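Local coordinates for protein probable methyltransferase (Bordetella pertussis, PDB 3KTY) that probably transfers methyl groups from S-adenosylmethionine to RNA, the chain here being the SpoU-type methylase domain of a longer TrmH-family protein, at residues Val11-Gln17 / Phe36-Val42; Pro21-Ser26 / Gln52-Leu58; Val82-Phe86 / Leu108-His112. All coordinates share one frame; numbering follows the deposited sequence.

Interaction 1: residues Val11-Gln17 / Phe36-Val42; sequences VRFIMTQ and FGELVLV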
ATOM      1  N   VAL A  11      -4.029  -2.482 -18.067  1.00 28.38           N
ATOM      2  CA  VAL A  11      -4.415  -1.602 -16.991  1.00 22.16           C
ATOM      3  C   VAL A  11      -3.593  -0.320 -17.013  1.00 26.30           C
ATOM      4  O   VAL A  11      -2.364  -0.365 -17.125  1.00 30.14           O
ATOM      5  CB  VAL A  11      -4.264  -2.317 -15.583  1.00 34.96           C
ATOM      6  CG1 VAL A  11      -4.496  -1.330 -14.473  1.00 26.58           C
ATOM      7  CG2 VAL A  11      -5.254  -3.526 -15.462  1.00 35.92           C
ATOM      8  N   ARG A  12      -4.256   0.812 -16.824  1.00 25.56           N
ATOM      9  CA  ARG A  12      -3.567   2.115 -16.825  1.00 27.74           C
ATOM     10  C   ARG A  12      -3.866   2.926 -15.619  1.00 28.62           C
ATOM     11  O   ARG A  12      -5.017   2.954 -15.182  1.00 36.83           O
ATOM     12  CB  ARG A  12      -4.040   2.950 -18.004  1.00 31.36           C
ATOM     13  CG  ARG A  12      -3.344   2.538 -19.211  1.00 49.08           C
ATOM     14  CD  ARG A  12      -4.326   2.274 -20.241  1.00 55.12           C
ATOM     15  NE  ARG A  12      -4.297   3.370 -21.156  1.00 54.34           N
ATOM     16  CZ  ARG A  12      -3.961   3.264 -22.428  1.00 48.82           C
ATOM     17  NH1 ARG A  12      -3.631   2.101 -22.966  1.00 50.41           N
ATOM     18  NH2 ARG A  12      -3.961   4.344 -23.142  1.00 39.59           N
ATOM     19  N   PHE A  13      -2.857   3.646 -15.122  1.00 34.89           N
ATOM     20  CA  PHE A  13      -3.032   4.544 -13.967  1.00 29.21           C
ATOM     21  C   PHE A  13      -2.824   5.988 -14.369  1.00 31.49           C
ATOM     22  O   PHE A  13      -1.755   6.383 -14.826  1.00 31.51           O
ATOM     23  CB  PHE A  13      -2.076   4.174 -12.823  1.00 30.08           C
ATOM     24  CG  PHE A  13      -2.210   2.742 -12.368  1.00 31.01           C
ATOM     25  CD1 PHE A  13      -2.929   2.426 -11.234  1.00 29.94           C
ATOM     26  CD2 PHE A  13      -1.668   1.718 -13.114  1.00 32.30           C
ATOM     27  CE1 PHE A  13      -3.081   1.106 -10.826  1.00 27.89           C
ATOM     28  CE2 PHE A  13      -1.799   0.412 -12.717  1.00 34.86           C
ATOM     29  CZ  PHE A  13      -2.506   0.102 -11.582  1.00 31.80           C
ATOM     30  N   ILE A  14      -3.866   6.769 -14.163  1.00 27.11           N
ATOM     31  CA  ILE A  14      -3.916   8.139 -14.587  1.00 24.63           C
ATOM     32  C   ILE A  14      -3.894   9.133 -13.438  1.00 29.17           C
ATOM     33  O   ILE A  14      -4.824   9.197 -12.642  1.00 29.56           O
ATOM     34  CB  ILE A  14      -5.144   8.377 -15.482  1.00 22.68           C
ATOM     35  CG1 ILE A  14      -5.117   7.334 -16.599  1.00 18.10           C
ATOM     36  CG2 ILE A  14      -5.109   9.829 -16.059  1.00 20.72           C
ATOM     37  CD1 ILE A  14      -6.239   7.467 -17.613  1.00 24.63           C
HETATM   38  N   MSE A  15      -2.822   9.918 -13.370  1.00 24.57           N
HETATM   39  CA  MSE A  15      -2.729  10.978 -12.375  1.00 32.16           C
HETATM   40  C   MSE A  15      -3.109  12.333 -12.953  1.00 36.74           C
HETATM   41  O   MSE A  15      -2.469  12.809 -13.890  1.00 30.71           O
HETATM   42  CB  MSE A  15      -1.291  11.078 -11.873  1.00 33.27           C
HETATM   43  CG  MSE A  15      -0.796   9.891 -11.054  1.00 36.22           C
HETATM   44 SE   MSE A  15       1.128  10.126 -10.810  0.58 48.12          SE
HETATM   45  CE  MSE A  15       1.142  11.373  -9.263  1.00 33.80           C
ATOM     46  N   THR A  16      -4.127  12.971 -12.401  1.00 40.70           N
ATOM     47  CA  THR A  16      -4.470  14.304 -12.879  1.00 42.01           C
ATOM     48  C   THR A  16      -3.858  15.484 -12.089  1.00 45.69           C
ATOM     49  O   THR A  16      -3.875  15.532 -10.856  1.00 45.58           O
ATOM     50  CB  THR A  16      -5.985  14.510 -12.969  1.00 49.49           C
ATOM     51  OG1 THR A  16      -6.527  14.571 -11.648  1.00 53.65           O
ATOM     52  CG2 THR A  16      -6.642  13.393 -13.771  1.00 42.19           C
ATOM     53  N   GLN A  17      -3.322  16.442 -12.831  1.00 45.36           N
ATOM     54  CA  GLN A  17      -2.728  17.629 -12.241  1.00 48.60           C
ATOM     55  C   GLN A  17      -1.570  17.332 -11.279  1.00 45.35           C
ATOM     56  O   GLN A  17      -1.396  18.055 -10.310  1.00 43.19           O
ATOM     57  CB  GLN A  17      -3.797  18.450 -11.526  1.00 43.35           C
ATOM     58  CG  GLN A  17      -4.517  19.422 -12.403  1.00 52.06           C
ATOM     59  CD  GLN A  17      -5.826  18.879 -12.922  1.00 68.02           C
ATOM     60  OE1 GLN A  17      -5.918  18.428 -14.071  1.00 75.69           O
ATOM     61  NE2 GLN A  17      -6.856  18.929 -12.086  1.00 66.75           N
ATOM     62  N   PHE A  36       2.713  -3.460 -12.940  1.00 31.86           N
ATOM     63  CA  PHE A  36       2.162  -2.608 -13.991  1.00 30.65           C
ATOM     64  C   PHE A  36       3.182  -1.659 -14.630  1.00 38.80           C
ATOM     65  O   PHE A  36       4.074  -1.139 -13.963  1.00 43.97           O
ATOM     66  CB  PHE A  36       0.955  -1.842 -13.476  1.00 27.70           C
ATOM     67  CG  PHE A  36      -0.164  -2.738 -12.994  1.00 32.22           C
ATOM     68  CD1 PHE A  36      -1.069  -3.289 -13.898  1.00 29.05           C
ATOM     69  CD2 PHE A  36      -0.302  -3.058 -11.638  1.00 24.83           C
ATOM     70  CE1 PHE A  36      -2.132  -4.137 -13.445  1.00 31.24           C
ATOM     71  CE2 PHE A  36      -1.376  -3.906 -11.171  1.00 22.51           C
ATOM     72  CZ  PHE A  36      -2.284  -4.439 -12.079  1.00 27.96           C
ATOM     73  N   GLY A  37       3.039  -1.402 -15.921  1.00 37.89           N
ATOM     74  CA  GLY A  37       4.006  -0.537 -16.569  1.00 39.07           C
ATOM     75  C   GLY A  37       3.461   0.740 -17.172  1.00 37.85           C
ATOM     76  O   GLY A  37       4.226   1.501 -17.763  1.00 39.51           O
ATOM     77  N   GLU A  38       2.152   0.965 -17.035  1.00 32.33           N
ATOM     78  CA  GLU A  38       1.449   2.027 -17.761  1.00 27.83           C
ATOM     79  C   GLU A  38       0.996   3.198 -16.903  1.00 26.01           C
ATOM     80  O   GLU A  38      -0.048   3.156 -16.239  1.00 31.92           O
ATOM     81  CB  GLU A  38       0.239   1.449 -18.506  1.00 39.70           C
ATOM     82  CG  GLU A  38       0.208   1.766 -19.960  1.00 63.96           C
ATOM     83  CD  GLU A  38       1.293   1.040 -20.711  1.00 78.07           C
ATOM     84  OE1 GLU A  38       1.239  -0.213 -20.740  1.00 83.95           O
ATOM     85  OE2 GLU A  38       2.198   1.719 -21.260  1.00 81.40           O
ATOM     86  N   LEU A  39       1.761   4.272 -16.966  1.00 24.89           N
ATOM     87  CA  LEU A  39       1.452   5.468 -16.199  1.00 26.22           C
ATOM     88  C   LEU A  39       1.165   6.652 -17.129  1.00 29.52           C
ATOM     89  O   LEU A  39       1.912   6.921 -18.042  1.00 27.26           O
ATOM     90  CB  LEU A  39       2.620   5.820 -15.287  1.00 19.42           C
ATOM     91  CG  LEU A  39       2.495   7.123 -14.478  1.00 35.30           C
ATOM     92  CD1 LEU A  39       1.512   7.010 -13.335  1.00 22.70           C
ATOM     93  CD2 LEU A  39       3.856   7.469 -13.932  1.00 38.70           C
ATOM     94  N   VAL A  40       0.078   7.352 -16.842  1.00 28.93           N
ATOM     95  CA  VAL A  40      -0.378   8.451 -17.624  1.00 19.99           C
ATOM     96  C   VAL A  40      -0.571   9.688 -16.755  1.00 24.49           C
ATOM     97  O   VAL A  40      -1.185   9.628 -15.695  1.00 30.96           O
ATOM     98  CB  VAL A  40      -1.746   8.102 -18.315  1.00 29.67           C
ATOM     99  CG1 VAL A  40      -2.199   9.294 -19.180  1.00 27.16           C
ATOM    100  CG2 VAL A  40      -1.617   6.862 -19.176  1.00 25.38           C
ATOM    101  N   LEU A  41      -0.066  10.808 -17.212  1.00 26.32           N
ATOM    102  CA  LEU A  41      -0.263  12.081 -16.533  1.00 28.58           C
ATOM    103  C   LEU A  41      -1.181  13.002 -17.336  1.00 38.45           C
ATOM    104  O   LEU A  41      -0.991  13.158 -18.532  1.00 32.55           O
ATOM    105  CB  LEU A  41       1.066  12.786 -16.430  1.00 22.68           C
ATOM    106  CG  LEU A  41       2.237  12.110 -15.682  1.00 33.11           C
ATOM    107  CD1 LEU A  41       3.258  13.157 -15.426  1.00 30.54           C
ATOM    108  CD2 LEU A  41       1.763  11.544 -14.370  1.00 34.64           C
ATOM    109  N   VAL A  42      -2.160  13.616 -16.679  1.00 33.42           N
ATOM    110  CA  VAL A  42      -3.002  14.614 -17.314  1.00 30.86           C
ATOM    111  C   VAL A  42      -2.745  16.008 -16.712  1.00 38.28           C
ATOM    112  O   VAL A  42      -2.819  16.193 -15.493  1.00 40.96           O
ATOM    113  CB  VAL A  42      -4.493  14.257 -17.170  1.00 31.72           C
ATOM    114  CG1 VAL A  42      -5.380  15.456 -17.521  1.00 32.07           C
ATOM    115  CG2 VAL A  42      -4.835  13.040 -18.036  1.00 37.14           C
TER
HETATM  116  O   HOH W   1      -0.045  -1.204 -16.700  1.00 35.01           O
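Phe13 turns the edge of its ring toward the face of Phe36. The pair is a T-shaped stack, with centroids 5.2 Å apart and planes at 68°. Phe13 CE2 and CZ do the touching, and Phe13 CE2 lies 3.6 Å from Phe36 CG. With chi1 of Phe13 at -56°, CG lies beside the backbone N and the ring edge reaches Phe36. Val11 sets its CB against the Phe36 ring, 3.5 Å from Phe36 CE1. Leu168 of helix 157-172 also packs on Phe36.

Beyond the rings, strands 11-16 and 39-42 run side by side in parallel. Five backbone hydrogen bonds link the two segments, from Phe13 N to Glu38 O at one end to Gln17 N to Val42 O, 2.7 Å, at the other. The strands belong to a beta-alpha-beta unit and are joined through helix 21-33. On one face of the sheet, the selenium of Met15, a selenomethionine, touches Leu39 CD1 and lies 3.9 Å from Leu41 CD2. On the other face, Ile14 CG2 meets Val42 CG2 at 3.8 Å, under helix 75-79. Near the N-terminal end, Arg12 and Glu38 lie side by side through their CG atoms, but their charged ends do not meet. The side-chain contact is therefore almost wholly apolar, and directed bonding between the segments is left to the backbone.

Interaction 2: residues Pro21-Ser26 / Gln52-Leu58; sequences PGNVGS and QPEAVAL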
ATOM      1  N   PRO A  21       6.856  16.466  -8.604  1.00 48.26           N
ATOM      2  CA  PRO A  21       7.605  15.518  -9.449  1.00 52.18           C
ATOM      3  C   PRO A  21       8.063  14.242  -8.737  1.00 59.10           C
ATOM      4  O   PRO A  21       8.086  13.176  -9.350  1.00 56.30           O
ATOM      5  CB  PRO A  21       8.812  16.329  -9.916  1.00 58.15           C
ATOM      6  CG  PRO A  21       8.354  17.728  -9.890  1.00 52.65           C
ATOM      7  CD  PRO A  21       7.410  17.818  -8.691  1.00 43.92           C
ATOM      8  N   GLY A  22       8.410  14.341  -7.459  1.00 64.89           N
ATOM      9  CA  GLY A  22       8.751  13.154  -6.698  1.00 57.16           C
ATOM     10  C   GLY A  22       7.623  12.148  -6.597  1.00 52.06           C
ATOM     11  O   GLY A  22       7.869  10.947  -6.675  1.00 52.53           O
ATOM     12  N   ASN A  23       6.396  12.635  -6.396  1.00 52.89           N
ATOM     13  CA  ASN A  23       5.202  11.794  -6.437  1.00 46.12           C
ATOM     14  C   ASN A  23       5.072  11.025  -7.756  1.00 51.25           C
ATOM     15  O   ASN A  23       4.568   9.893  -7.782  1.00 52.04           O
ATOM     16  CB  ASN A  23       3.915  12.610  -6.242  1.00 50.95           C
ATOM     17  CG  ASN A  23       3.681  13.057  -4.799  1.00 62.68           C
ATOM     18  OD1 ASN A  23       3.905  12.308  -3.841  1.00 65.45           O
ATOM     19  ND2 ASN A  23       3.173  14.280  -4.648  1.00 65.15           N
ATOM     20  N   VAL A  24       5.510  11.635  -8.852  1.00 42.86           N
ATOM     21  CA  VAL A  24       5.399  10.993 -10.164  1.00 39.33           C
ATOM     22  C   VAL A  24       6.361   9.850 -10.277  1.00 42.14           C
ATOM     23  O   VAL A  24       6.012   8.804 -10.833  1.00 44.71           O
ATOM     24  CB  VAL A  24       5.745  11.942 -11.313  1.00 51.43           C
ATOM     25  CG1 VAL A  24       5.829  11.171 -12.599  1.00 53.18           C
ATOM     26  CG2 VAL A  24       4.733  13.070 -11.402  1.00 51.80           C
ATOM     27  N   GLY A  25       7.585  10.053  -9.771  1.00 41.21           N
ATOM     28  CA  GLY A  25       8.548   8.966  -9.643  1.00 34.97           C
ATOM     29  C   GLY A  25       8.087   7.849  -8.703  1.00 32.60           C
ATOM     30  O   GLY A  25       8.203   6.673  -9.018  1.00 40.21           O
ATOM     31  N   SER A  26       7.553   8.211  -7.543  1.00 36.17           N
ATOM     32  CA  SER A  26       7.077   7.217  -6.582  1.00 36.44           C
ATOM     33  C   SER A  26       5.946   6.423  -7.182  1.00 35.53           C
ATOM     34  O   SER A  26       5.834   5.208  -6.979  1.00 45.21           O
ATOM     35  CB  SER A  26       6.593   7.911  -5.298  1.00 45.06           C
ATOM     36  OG  SER A  26       7.680   8.557  -4.668  1.00 55.77           O
ATOM     37  N   GLN A  52      11.989  15.607 -14.716  1.00 63.23           N
ATOM     38  CA  GLN A  52      12.474  16.287 -13.496  1.00 69.10           C
ATOM     39  C   GLN A  52      13.330  15.371 -12.618  1.00 65.01           C
ATOM     40  O   GLN A  52      12.956  14.213 -12.386  1.00 65.59           O
ATOM     41  CB  GLN A  52      11.304  16.816 -12.657  1.00 74.76           C
ATOM     42  CG  GLN A  52      10.377  17.777 -13.384  1.00 82.22           C
ATOM     43  CD  GLN A  52      10.915  19.192 -13.459  1.00 96.43           C
ATOM     44  OE1 GLN A  52      10.177  20.146 -13.233  1.00103.97           O
ATOM     45  NE2 GLN A  52      12.201  19.337 -13.778  1.00101.03           N
ATOM     46  N   PRO A  53      14.468  15.891 -12.113  1.00 66.71           N
ATOM     47  CA  PRO A  53      15.453  15.116 -11.334  1.00 63.53           C
ATOM     48  C   PRO A  53      14.855  14.379 -10.127  1.00 74.54           C
ATOM     49  O   PRO A  53      15.232  13.224  -9.893  1.00 78.66           O
ATOM     50  CB  PRO A  53      16.474  16.168 -10.893  1.00 64.11           C
ATOM     51  CG  PRO A  53      16.353  17.254 -11.902  1.00 73.62           C
ATOM     52  CD  PRO A  53      14.904  17.283 -12.317  1.00 71.85           C
ATOM     53  N   GLU A  54      13.932  15.000  -9.392  1.00 79.38           N
ATOM     54  CA  GLU A  54      13.293  14.299  -8.272  1.00 83.64           C
ATOM     55  C   GLU A  54      12.339  13.165  -8.678  1.00 79.12           C
ATOM     56  O   GLU A  54      12.152  12.205  -7.923  1.00 79.18           O
ATOM     57  CB  GLU A  54      12.616  15.272  -7.306  1.00 97.50           C
ATOM     58  CG  GLU A  54      11.626  16.231  -7.934  1.00111.60           C
ATOM     59  CD  GLU A  54      11.174  17.317  -6.957  1.00123.02           C
ATOM     60  OE1 GLU A  54      10.094  17.168  -6.327  1.00121.39           O
ATOM     61  OE2 GLU A  54      11.910  18.321  -6.820  1.00129.90           O
ATOM     62  N   ALA A  55      11.741  13.252  -9.862  1.00 69.58           N
ATOM     63  CA  ALA A  55      10.921  12.141 -10.320  1.00 58.35           C
ATOM     64  C   ALA A  55      11.835  10.967 -10.606  1.00 55.09           C
ATOM     65  O   ALA A  55      11.582   9.852 -10.156  1.00 48.85           O
ATOM     66  CB  ALA A  55      10.118  12.502 -11.562  1.00 47.83           C
ATOM     67  N   VAL A  56      12.897  11.230 -11.364  1.00 54.03           N
ATOM     68  CA  VAL A  56      13.893  10.205 -11.665  1.00 56.74           C
ATOM     69  C   VAL A  56      14.416   9.548 -10.380  1.00 62.86           C
ATOM     70  O   VAL A  56      14.336   8.327 -10.227  1.00 63.23           O
ATOM     71  CB  VAL A  56      15.076  10.793 -12.446  1.00 58.59           C
ATOM     72  CG1 VAL A  56      16.274   9.876 -12.350  1.00 52.58           C
ATOM     73  CG2 VAL A  56      14.685  11.039 -13.902  1.00 58.40           C
ATOM     74  N   ALA A  57      14.946  10.361  -9.464  1.00 66.42           N
ATOM     75  CA  ALA A  57      15.497   9.876  -8.180  1.00 64.78           C
ATOM     76  C   ALA A  57      14.543   8.999  -7.344  1.00 64.61           C
ATOM     77  O   ALA A  57      14.960   7.990  -6.789  1.00 71.63           O
ATOM     78  CB  ALA A  57      15.953  11.030  -7.371  1.00 60.32           C
ATOM     79  N   LEU A  58      13.270   9.379  -7.262  1.00 60.35           N
ATOM     80  CA  LEU A  58      12.269   8.548  -6.585  1.00 54.68           C
ATOM     81  C   LEU A  58      11.749   7.381  -7.419  1.00 48.96           C
ATOM     82  O   LEU A  58      10.961   6.574  -6.942  1.00 47.80           O
ATOM     83  CB  LEU A  58      11.083   9.385  -6.105  1.00 46.90           C
ATOM     84  CG  LEU A  58      11.386  10.285  -4.902  1.00 57.60           C
ATOM     85  CD1 LEU A  58      10.105  10.525  -4.123  1.00 62.78           C
ATOM     86  CD2 LEU A  58      12.429   9.661  -4.000  1.00 49.48           C
TER
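The helical parts of the two segments, 21-26 and 53-58, run roughly parallel, with 29° between their axes. The axes come within 6.7 Å of each other, which is close for two helices. Gly25 and Ala55 mark the nearest point, with CA atoms 4.0 Å apart. Here the Gly25 backbone meets the other helix directly. Gly25 CA lies 3.2 Å from Ala55 O and makes a CA-H...O contact. Ala55 in turn sets its methyl against the first turn of helix 21-33, with Ala55 CB 3.1 Å from Pro21 O. The Ala55 methyl also reaches Val24 more loosely.

Gly22, Gly25 and Ala55 keep the interface thin, so the backbones come close. Gly25 has no side chain on the side that faces Ala55 O. The contact joins the connecting helix of a beta-alpha-beta unit, 21-33, to the short helix 53-59 that follows strand 39-42. Val24 and Val56 both also pack on Leu66 of helix 63-67.

Larger side chains close the two ends of the crossing. Pro21 lays its ring against Gln52, the N-cap residue of helix 53-59, and against Glu54. Pro21 CB is 3.4 Å from Glu54 CG. Glu54 has CG between its backbone N and carbonyl carbon (chi1 54°), and from there the chain extends past the proline ring. Glu54 OE1 comes to 3.5 Å from Gly22 N, a weak hydrogen bond on a poorly ordered side chain. At the far end Leu58 drapes one branch over the helix. Leu58 CD1 touches Ser26 OG at 3.2 Å and also packs on Gly22 O. That carbonyl accepts from both Ser26 N and Ser26 OG. The hydroxyl donates from above the carbonyl plane, 3.1 Å from Ser26 OG to Gly22 O, which fixes its direction beside the leucine methyl.

Interaction 3: residues Val82-Phe86 / Leu108-His112; sequences VTLAF and LARRH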
ATOM      1  N   VAL A  82      -9.897   3.959 -23.201  1.00 40.75           N
ATOM      2  CA  VAL A  82     -10.247   3.186 -22.044  1.00 27.08           C
ATOM      3  C   VAL A  82     -11.678   2.717 -22.102  1.00 37.29           C
ATOM      4  O   VAL A  82     -12.571   3.514 -22.322  1.00 40.63           O
ATOM      5  CB  VAL A  82     -10.010   3.990 -20.763  1.00 28.77           C
ATOM      6  CG1 VAL A  82     -10.538   3.197 -19.550  1.00 29.04           C
ATOM      7  CG2 VAL A  82      -8.504   4.304 -20.629  1.00 24.34           C
ATOM      8  N   THR A  83     -11.902   1.426 -21.849  1.00 38.95           N
ATOM      9  CA  THR A  83     -13.259   0.877 -21.833  1.00 32.79           C
ATOM     10  C   THR A  83     -13.927   0.813 -20.460  1.00 35.43           C
ATOM     11  O   THR A  83     -15.146   0.767 -20.376  1.00 42.21           O
ATOM     12  CB  THR A  83     -13.352  -0.492 -22.552  1.00 41.21           C
ATOM     13  OG1 THR A  83     -12.457  -1.431 -21.945  1.00 46.21           O
ATOM     14  CG2 THR A  83     -13.007  -0.350 -24.011  1.00 39.38           C
ATOM     15  N   LEU A  84     -13.132   0.829 -19.395  1.00 38.56           N
ATOM     16  CA  LEU A  84     -13.653   0.821 -18.022  1.00 37.81           C
ATOM     17  C   LEU A  84     -12.729   1.653 -17.120  1.00 37.06           C
ATOM     18  O   LEU A  84     -11.569   1.301 -16.894  1.00 37.24           O
ATOM     19  CB  LEU A  84     -13.782  -0.614 -17.485  1.00 38.50           C
ATOM     20  CG  LEU A  84     -14.225  -0.683 -16.018  1.00 44.60           C
ATOM     21  CD1 LEU A  84     -15.581  -0.008 -15.813  1.00 34.12           C
ATOM     22  CD2 LEU A  84     -14.226  -2.141 -15.445  1.00 49.38           C
ATOM     23  N   ALA A  85     -13.238   2.776 -16.638  1.00 27.61           N
ATOM     24  CA  ALA A  85     -12.399   3.701 -15.931  1.00 31.36           C
ATOM     25  C   ALA A  85     -12.956   3.960 -14.575  1.00 36.25           C
ATOM     26  O   ALA A  85     -14.112   4.337 -14.450  1.00 43.16           O
ATOM     27  CB  ALA A  85     -12.251   5.001 -16.688  1.00 20.99           C
ATOM     28  N   PHE A  86     -12.127   3.765 -13.556  1.00 32.94           N
ATOM     29  CA  PHE A  86     -12.545   4.107 -12.191  1.00 40.89           C
ATOM     30  C   PHE A  86     -12.012   5.444 -11.722  1.00 35.72           C
ATOM     31  O   PHE A  86     -10.803   5.704 -11.790  1.00 38.60           O
ATOM     32  CB  PHE A  86     -12.115   3.025 -11.200  1.00 31.29           C
ATOM     33  CG  PHE A  86     -12.782   1.734 -11.419  1.00 35.71           C
ATOM     34  CD1 PHE A  86     -14.005   1.471 -10.810  1.00 36.01           C
ATOM     35  CD2 PHE A  86     -12.207   0.770 -12.241  1.00 34.40           C
ATOM     36  CE1 PHE A  86     -14.634   0.242 -10.993  1.00 40.14           C
ATOM     37  CE2 PHE A  86     -12.825  -0.472 -12.441  1.00 31.57           C
ATOM     38  CZ  PHE A  86     -14.039  -0.729 -11.819  1.00 38.30           C
ATOM     39  N   LEU A 108     -14.436  -6.202 -10.584  1.00 33.65           N
ATOM     40  CA  LEU A 108     -15.008  -5.700 -11.844  1.00 35.02           C
ATOM     41  C   LEU A 108     -13.947  -5.571 -12.929  1.00 36.09           C
ATOM     42  O   LEU A 108     -14.156  -5.992 -14.040  1.00 43.99           O
ATOM     43  CB  LEU A 108     -15.626  -4.348 -11.623  1.00 33.62           C
ATOM     44  CG  LEU A 108     -16.816  -4.376 -10.690  1.00 46.64           C
ATOM     45  CD1 LEU A 108     -17.176  -2.945 -10.280  1.00 42.36           C
ATOM     46  CD2 LEU A 108     -17.970  -5.096 -11.405  1.00 45.22           C
ATOM     47  N   ALA A 109     -12.791  -5.014 -12.605  1.00 35.37           N
ATOM     48  CA  ALA A 109     -11.735  -4.935 -13.590  1.00 27.67           C
ATOM     49  C   ALA A 109     -11.359  -6.289 -14.189  1.00 33.88           C
ATOM     50  O   ALA A 109     -11.132  -6.397 -15.389  1.00 41.85           O
ATOM     51  CB  ALA A 109     -10.511  -4.266 -13.008  1.00 22.74           C
ATOM     52  N   ARG A 110     -11.259  -7.305 -13.340  1.00 32.75           N
ATOM     53  CA  ARG A 110     -10.850  -8.644 -13.752  1.00 33.71           C
ATOM     54  C   ARG A 110     -11.856  -9.224 -14.727  1.00 35.45           C
ATOM     55  O   ARG A 110     -11.492  -9.824 -15.729  1.00 37.46           O
ATOM     56  CB  ARG A 110     -10.749  -9.576 -12.526  1.00 33.09           C
ATOM     57  CG  ARG A 110     -10.817 -11.058 -12.846  1.00 28.52           C
ATOM     58  CD  ARG A 110      -9.579 -11.480 -13.568  1.00 33.46           C
ATOM     59  NE  ARG A 110      -9.612 -12.907 -13.870  1.00 42.66           N
ATOM     60  CZ  ARG A 110      -8.938 -13.826 -13.173  1.00 42.49           C
ATOM     61  NH1 ARG A 110      -8.177 -13.479 -12.109  1.00 31.86           N
ATOM     62  NH2 ARG A 110      -9.005 -15.095 -13.542  1.00 32.96           N
ATOM     63  N   ARG A 111     -13.125  -9.039 -14.393  1.00 30.72           N
ATOM     64  CA  ARG A 111     -14.248  -9.499 -15.189  1.00 36.95           C
ATOM     65  C   ARG A 111     -14.211  -8.819 -16.565  1.00 41.79           C
ATOM     66  O   ARG A 111     -14.309  -9.471 -17.604  1.00 48.38           O
ATOM     67  CB  ARG A 111     -15.548  -9.121 -14.460  1.00 39.74           C
ATOM     68  CG  ARG A 111     -16.615 -10.193 -14.402  1.00 68.14           C
ATOM     69  CD  ARG A 111     -17.566  -9.961 -13.215  1.00 79.76           C
ATOM     70  NE  ARG A 111     -16.880 -10.166 -11.935  1.00 82.12           N
ATOM     71  CZ  ARG A 111     -17.133  -9.474 -10.822  1.00 82.10           C
ATOM     72  NH1 ARG A 111     -16.448  -9.729  -9.700  1.00 77.59           N
ATOM     73  NH2 ARG A 111     -18.071  -8.529 -10.825  1.00 77.93           N
ATOM     74  N   HIS A 112     -14.050  -7.501 -16.557  1.00 34.89           N
ATOM     75  CA  HIS A 112     -13.959  -6.745 -17.784  1.00 39.06           C
ATOM     76  C   HIS A 112     -12.798  -7.224 -18.651  1.00 36.50           C
ATOM     77  O   HIS A 112     -12.972  -7.466 -19.822  1.00 47.21           O
ATOM     78  CB  HIS A 112     -13.844  -5.256 -17.481  1.00 36.95           C
ATOM     79  CG  HIS A 112     -13.939  -4.387 -18.698  1.00 42.08           C
ATOM     80  ND1 HIS A 112     -15.136  -4.141 -19.343  1.00 41.24           N
ATOM     81  CD2 HIS A 112     -12.992  -3.695 -19.384  1.00 35.26           C
ATOM     82  CE1 HIS A 112     -14.916  -3.352 -20.381  1.00 46.79           C
ATOM     83  NE2 HIS A 112     -13.625  -3.080 -20.437  1.00 43.10           N
TER
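Thr83 OG1 and His112 NE2 lie 2.5 Å apart, a short hydrogen bond in which either could be the donor. The hydroxyl meets the imidazole at its edge, in the plane of the ring. Leu84 takes one face of the same ring. Leu84 CB stands 3.8 Å from the centroid of the His112 ring and 14° off the normal, a CH-pi contact. Leu84 CD2 reaches back along the histidine to within 3.7 Å of His112 CB. With CG anti to the backbone N (chi1 -172°), the histidine ring is carried across to the strand.

The contact packs helix 102-115 on strand 84-89 within the alpha-beta-alpha sandwich. Residues 84-86 and 108-112 run nearly antiparallel, at 167°. One turn back along the helix, Leu108 CB touches the edge of the Phe86 ring, 4.0 Å from Phe86 CZ. Ala109 CB sits near Phe86 CE2 more loosely.

Further out, strand 121-125 touches both partners: Ile123 meets Phe86, and Val121 meets Ala109 and His112. Leu168 of helix 157-172 packs on Ala109. Thr83 OG1 is also hydrogen-bonded to Val120 N, which probably helps to hold the hydroxyl in place at the imidazole edge.

How the interactions relate
Interactions 1 and 3 reach the same parallel sheet, their centres about 15 Å apart. Strand 121-125 lies between strands 11-16 and 84-89. Interaction 2 touches interaction 1. Helix 21-33, which links the two strands of interaction 1, packs on their side chains: Asn23 and Val24 meet Met15, Leu39 and Leu41. Along the chain the segments of interactions 1 and 2 alternate, and interaction 3 opens after both close. Interactions 2 and 3 have centres about 28 Å apart, on opposite sides of the chain's centre. Interaction 2 ties helix 53-59 to helix 21-33, and interaction 3 ties helix 102-115 to the sheet, consistent with a single SPOUT-type methylase domain.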